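Local coordinates for protein TBC1 domain family member 22A (Homo sapiens, PDB 2QFZ) that probably acts as a GTPase-activating protein for Rab family proteins through its TBC domain and forms homodimers, at residues A[230-235]-A[240-245]; A[297-300]-A[304-307]. All blocks are in the same frame, centred on the assembly; numbering follows the deposited sequence.

Contact 1. Residues A[230-235]-A[240-245]; sequences QVHRHL and VRYLQF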
# COMPACT_ATOMS: atom_id res chain seq x y z
N GLN A 230 13.18 -4.54 -25.70
CA GLN A 230 13.61 -3.25 -26.22
C GLN A 230 13.78 -2.20 -25.10
O GLN A 230 14.82 -1.55 -25.00
CB GLN A 230 12.65 -2.76 -27.30
CG GLN A 230 13.21 -1.66 -28.16
CD GLN A 230 12.23 -1.15 -29.20
OE1 GLN A 230 11.12 -1.67 -29.37
NE2 GLN A 230 12.65 -0.10 -29.92
N VAL A 231 12.79 -2.08 -24.22
CA VAL A 231 12.94 -1.24 -23.01
C VAL A 231 14.16 -1.71 -22.15
O VAL A 231 14.99 -0.92 -21.77
CB VAL A 231 11.63 -1.19 -22.18
CG1 VAL A 231 11.87 -0.57 -20.81
CG2 VAL A 231 10.53 -0.42 -22.96
N HIS A 232 14.26 -3.02 -21.89
CA HIS A 232 15.40 -3.61 -21.16
C HIS A 232 16.82 -3.21 -21.64
O HIS A 232 17.69 -2.87 -20.82
CB HIS A 232 15.28 -5.13 -21.16
CG HIS A 232 16.37 -5.81 -20.41
ND1 HIS A 232 16.55 -5.66 -19.05
CD2 HIS A 232 17.35 -6.65 -20.82
CE1 HIS A 232 17.59 -6.38 -18.66
NE2 HIS A 232 18.09 -6.99 -19.72
N ARG A 233 17.03 -3.22 -22.97
CA ARG A 233 18.30 -2.89 -23.60
C ARG A 233 18.57 -1.41 -23.68
O ARG A 233 19.71 -0.98 -23.56
CB ARG A 233 18.38 -3.50 -25.01
CG ARG A 233 18.25 -4.99 -25.02
CD ARG A 233 18.61 -5.59 -26.35
NE ARG A 233 18.59 -7.04 -26.25
CZ ARG A 233 18.92 -7.89 -27.23
NH1 ARG A 233 19.30 -7.44 -28.42
NH2 ARG A 233 18.85 -9.21 -26.99
N HIS A 234 17.53 -0.62 -23.89
CA HIS A 234 17.67 0.81 -23.83
C HIS A 234 18.15 1.25 -22.41
O HIS A 234 19.02 2.14 -22.27
CB HIS A 234 16.33 1.46 -24.24
CG HIS A 234 16.34 2.95 -24.27
ND1 HIS A 234 16.74 3.68 -25.38
CD2 HIS A 234 15.97 3.85 -23.34
CE1 HIS A 234 16.63 4.96 -25.11
NE2 HIS A 234 16.17 5.10 -23.88
N LEU A 235 17.60 0.65 -21.36
CA LEU A 235 18.05 1.02 -19.98
C LEU A 235 19.54 0.69 -19.86
O LEU A 235 20.31 1.49 -19.36
CB LEU A 235 17.23 0.33 -18.89
CG LEU A 235 15.77 0.76 -18.82
CD1 LEU A 235 15.01 -0.08 -17.84
CD2 LEU A 235 15.62 2.21 -18.48
N VAL A 240 21.24 2.95 -17.06
CA VAL A 240 20.30 2.99 -15.93
C VAL A 240 20.10 1.57 -15.42
O VAL A 240 19.71 0.69 -16.20
CB VAL A 240 18.92 3.64 -16.30
CG1 VAL A 240 18.00 3.65 -15.05
CG2 VAL A 240 19.12 5.07 -16.85
N ARG A 241 20.39 1.36 -14.13
CA ARG A 241 20.18 0.08 -13.44
C ARG A 241 18.79 0.05 -12.84
O ARG A 241 18.32 1.05 -12.33
CB ARG A 241 21.19 -0.09 -12.30
CG ARG A 241 22.63 -0.26 -12.75
CD ARG A 241 23.53 -0.51 -11.59
NE ARG A 241 23.80 0.71 -10.81
CZ ARG A 241 23.46 0.90 -9.55
NH1 ARG A 241 22.80 -0.03 -8.85
NH2 ARG A 241 23.78 2.04 -8.98
N TYR A 242 18.12 -1.10 -12.83
CA TYR A 242 16.76 -1.11 -12.27
C TYR A 242 16.71 -0.61 -10.81
O TYR A 242 15.78 0.06 -10.44
CB TYR A 242 16.08 -2.47 -12.40
CG TYR A 242 15.70 -2.85 -13.81
CD1 TYR A 242 16.67 -3.24 -14.74
CD2 TYR A 242 14.36 -2.90 -14.19
CE1 TYR A 242 16.31 -3.62 -16.01
CE2 TYR A 242 13.99 -3.29 -15.47
CZ TYR A 242 14.96 -3.64 -16.38
OH TYR A 242 14.59 -4.03 -17.65
N LEU A 243 17.75 -0.87 -10.04
CA LEU A 243 17.77 -0.53 -8.62
C LEU A 243 17.71 0.95 -8.37
O LEU A 243 17.18 1.38 -7.33
CB LEU A 243 19.02 -1.10 -7.95
CG LEU A 243 19.09 -1.23 -6.44
CD1 LEU A 243 18.02 -2.17 -5.89
CD2 LEU A 243 20.49 -1.76 -6.08
N GLN A 244 18.20 1.74 -9.33
CA GLN A 244 18.21 3.20 -9.17
C GLN A 244 16.84 3.85 -9.15
O GLN A 244 16.69 4.93 -8.60
CB GLN A 244 19.08 3.86 -10.24
CG GLN A 244 20.55 3.40 -10.19
CD GLN A 244 21.40 4.02 -11.29
OE1 GLN A 244 21.36 3.58 -12.43
NE2 GLN A 244 22.18 5.04 -10.93
N PHE A 245 15.85 3.22 -9.77
CA PHE A 245 14.48 3.75 -9.78
C PHE A 245 13.49 2.81 -9.12
O PHE A 245 12.58 3.26 -8.44
CB PHE A 245 14.02 4.16 -11.22
CG PHE A 245 13.90 3.01 -12.19
CD1 PHE A 245 12.75 2.25 -12.28
CD2 PHE A 245 14.95 2.67 -13.00
CE1 PHE A 245 12.67 1.18 -13.16
CE2 PHE A 245 14.87 1.61 -13.87
CZ PHE A 245 13.74 0.87 -13.95
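H232 and Y242 meet edge against edge, neither ring lying over the other's face, with the tyrosine hydroxyl reaching the edge of the imidazole. Y242 OH lies 2.9 Å from H232 ND1, near the plane of the histidine ring. The hydrogen bond is almost straight (167°), and either atom could be the donor. The two rings are turned 34° against each other. H232 carries CG anti to its backbone N (chi1 -178°), which swings the ring to the side of the tyrosine hydroxyl. L235 crosses the tyrosine at about a right angle. Its CD1 sits over one face of the Y242 ring, 4.2 Å from the centroid, in a CH-pi contact. L235 CD1 also comes within 4.2 Å of F245 CZ, while L235 CD2 touches V240 CB. A phenylalanine in place of Y242 would probably leave H232 ND1 without its hydroxyl partner. The backbone joins in: V240 N donates to L235 O at 2.9 Å. E221 and V224 of helix 211-227 and L289 of helix 276-291 also touch Y242. This is a short loop joining two successive helices, 229-237 and 242-251, of the all-helical TBC domain.

Contact 2. Residues A[297-300]-A[304-307]; sequences LEEK and ELLL
E299 and L305 bring the two backbones closest, with CA atoms 5.9 Å apart. Segment 297-300 is the end of helix 293-298 and the loop after it. At E299 the chain has left helical geometry. Segment 304-307 is helical throughout and belongs to helix 302-309. E299 sets off toward this helix from its CA, and the residue accounts for about half of the buried surface. Its CG is anti to the backbone N (chi1 -174°), and CG rests 3.6 Å from L305 CA and 3.7 Å from L305 CB. The chain then bends at chi2 (57°), which brings the carboxylate beside E304. There E299 OE1 lies 3.7 Å from E304 CB. The two glutamate side chains cross at about a right angle, and their carboxylate planes are 87° apart. E299 OE1 and E304 OE2 are 3.5 Å apart. Both are acceptors, so this approach of like charges is probably unfavourable and may raise the proton affinity of one group. E299 OE2 accepts a hydrogen bond from D301 N, which helps to hold its carboxylate. D301 OD2 in turn accepts from E304 N near the start of helix 302-309. The contact thus spans the short turn between helices 293-298 and 302-309. L305 reaches H234 of helix 229-237, and L306 packs on Q244 and F245 of helix 242-251.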
# COMPACT_ATOMS: atom_id res chain seq x y z
N LEU A 297 12.18 5.06 -24.57
CA LEU A 297 12.93 4.81 -25.78
C LEU A 297 13.34 6.07 -26.60
O LEU A 297 14.30 6.02 -27.37
CB LEU A 297 12.14 3.86 -26.66
CG LEU A 297 11.98 2.43 -26.08
CD1 LEU A 297 10.82 1.66 -26.79
CD2 LEU A 297 13.26 1.67 -26.20
N GLU A 298 12.63 7.19 -26.41
CA GLU A 298 12.96 8.47 -27.01
C GLU A 298 13.99 9.24 -26.19
O GLU A 298 14.65 10.15 -26.71
CB GLU A 298 11.70 9.34 -27.11
N GLU A 299 14.10 8.89 -24.90
CA GLU A 299 15.05 9.54 -24.01
C GLU A 299 16.44 8.90 -24.13
O GLU A 299 16.60 7.72 -23.88
CB GLU A 299 14.54 9.46 -22.56
CG GLU A 299 15.37 10.22 -21.60
CD GLU A 299 15.50 11.67 -21.98
OE1 GLU A 299 14.54 12.43 -21.72
OE2 GLU A 299 16.56 12.05 -22.53
N LYS A 300 17.43 9.71 -24.49
CA LYS A 300 18.80 9.25 -24.70
C LYS A 300 19.85 9.90 -23.81
O LYS A 300 21.01 9.53 -23.88
CB LYS A 300 19.19 9.47 -26.17
CG LYS A 300 18.34 8.65 -27.09
CD LYS A 300 18.44 9.08 -28.53
CE LYS A 300 17.78 8.01 -29.41
NZ LYS A 300 16.60 7.40 -28.72
N GLU A 304 18.42 12.61 -17.53
CA GLU A 304 17.00 12.85 -17.74
C GLU A 304 16.20 11.56 -17.79
O GLU A 304 15.04 11.57 -17.42
CB GLU A 304 16.76 13.66 -19.03
CG GLU A 304 17.24 15.08 -18.96
CD GLU A 304 16.76 15.95 -20.14
OE1 GLU A 304 16.91 17.17 -20.09
OE2 GLU A 304 16.22 15.41 -21.13
N LEU A 305 16.81 10.47 -18.27
CA LEU A 305 16.17 9.15 -18.28
C LEU A 305 15.87 8.65 -16.85
O LEU A 305 14.73 8.28 -16.54
CB LEU A 305 17.04 8.11 -18.99
CG LEU A 305 16.43 6.70 -19.08
CD1 LEU A 305 15.01 6.71 -19.62
CD2 LEU A 305 17.35 5.72 -19.91
N LEU A 306 16.89 8.64 -16.02
CA LEU A 306 16.71 8.35 -14.60
C LEU A 306 15.70 9.33 -13.91
O LEU A 306 14.82 8.89 -13.22
CB LEU A 306 18.08 8.29 -13.88
CG LEU A 306 18.07 7.91 -12.40
CD1 LEU A 306 17.18 6.66 -12.15
CD2 LEU A 306 19.43 7.70 -11.88
N LEU A 307 15.80 10.64 -14.15
CA LEU A 307 14.84 11.62 -13.60
C LEU A 307 13.40 11.34 -13.93
O LEU A 307 12.56 11.47 -13.07
CB LEU A 307 15.14 13.06 -14.02
CG LEU A 307 16.36 13.65 -13.30
CD1 LEU A 307 17.01 14.71 -14.21
CD2 LEU A 307 16.02 14.23 -11.90

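Overall arrangement
Contacts 1 and 2 follow one another along the chain, and their centres are about 10 Å apart. Each spans a turn between two successive helices, and the loop of each meets a helix of the other. H234 NE2 of segment 230-235 lies 2.7 Å from E299 O in a weak hydrogen bond. V240 CG2 and L305 CD2 meet at 3.6 Å. L235 and F245 also touch L309, so helix 302-309 packs against both segments of contact 1. The pair sits on one side of the chain, with centres about 24 Å (contact 1) and 28 Å (contact 2) from the chain centre. Together they join four helices of this all-helical fold.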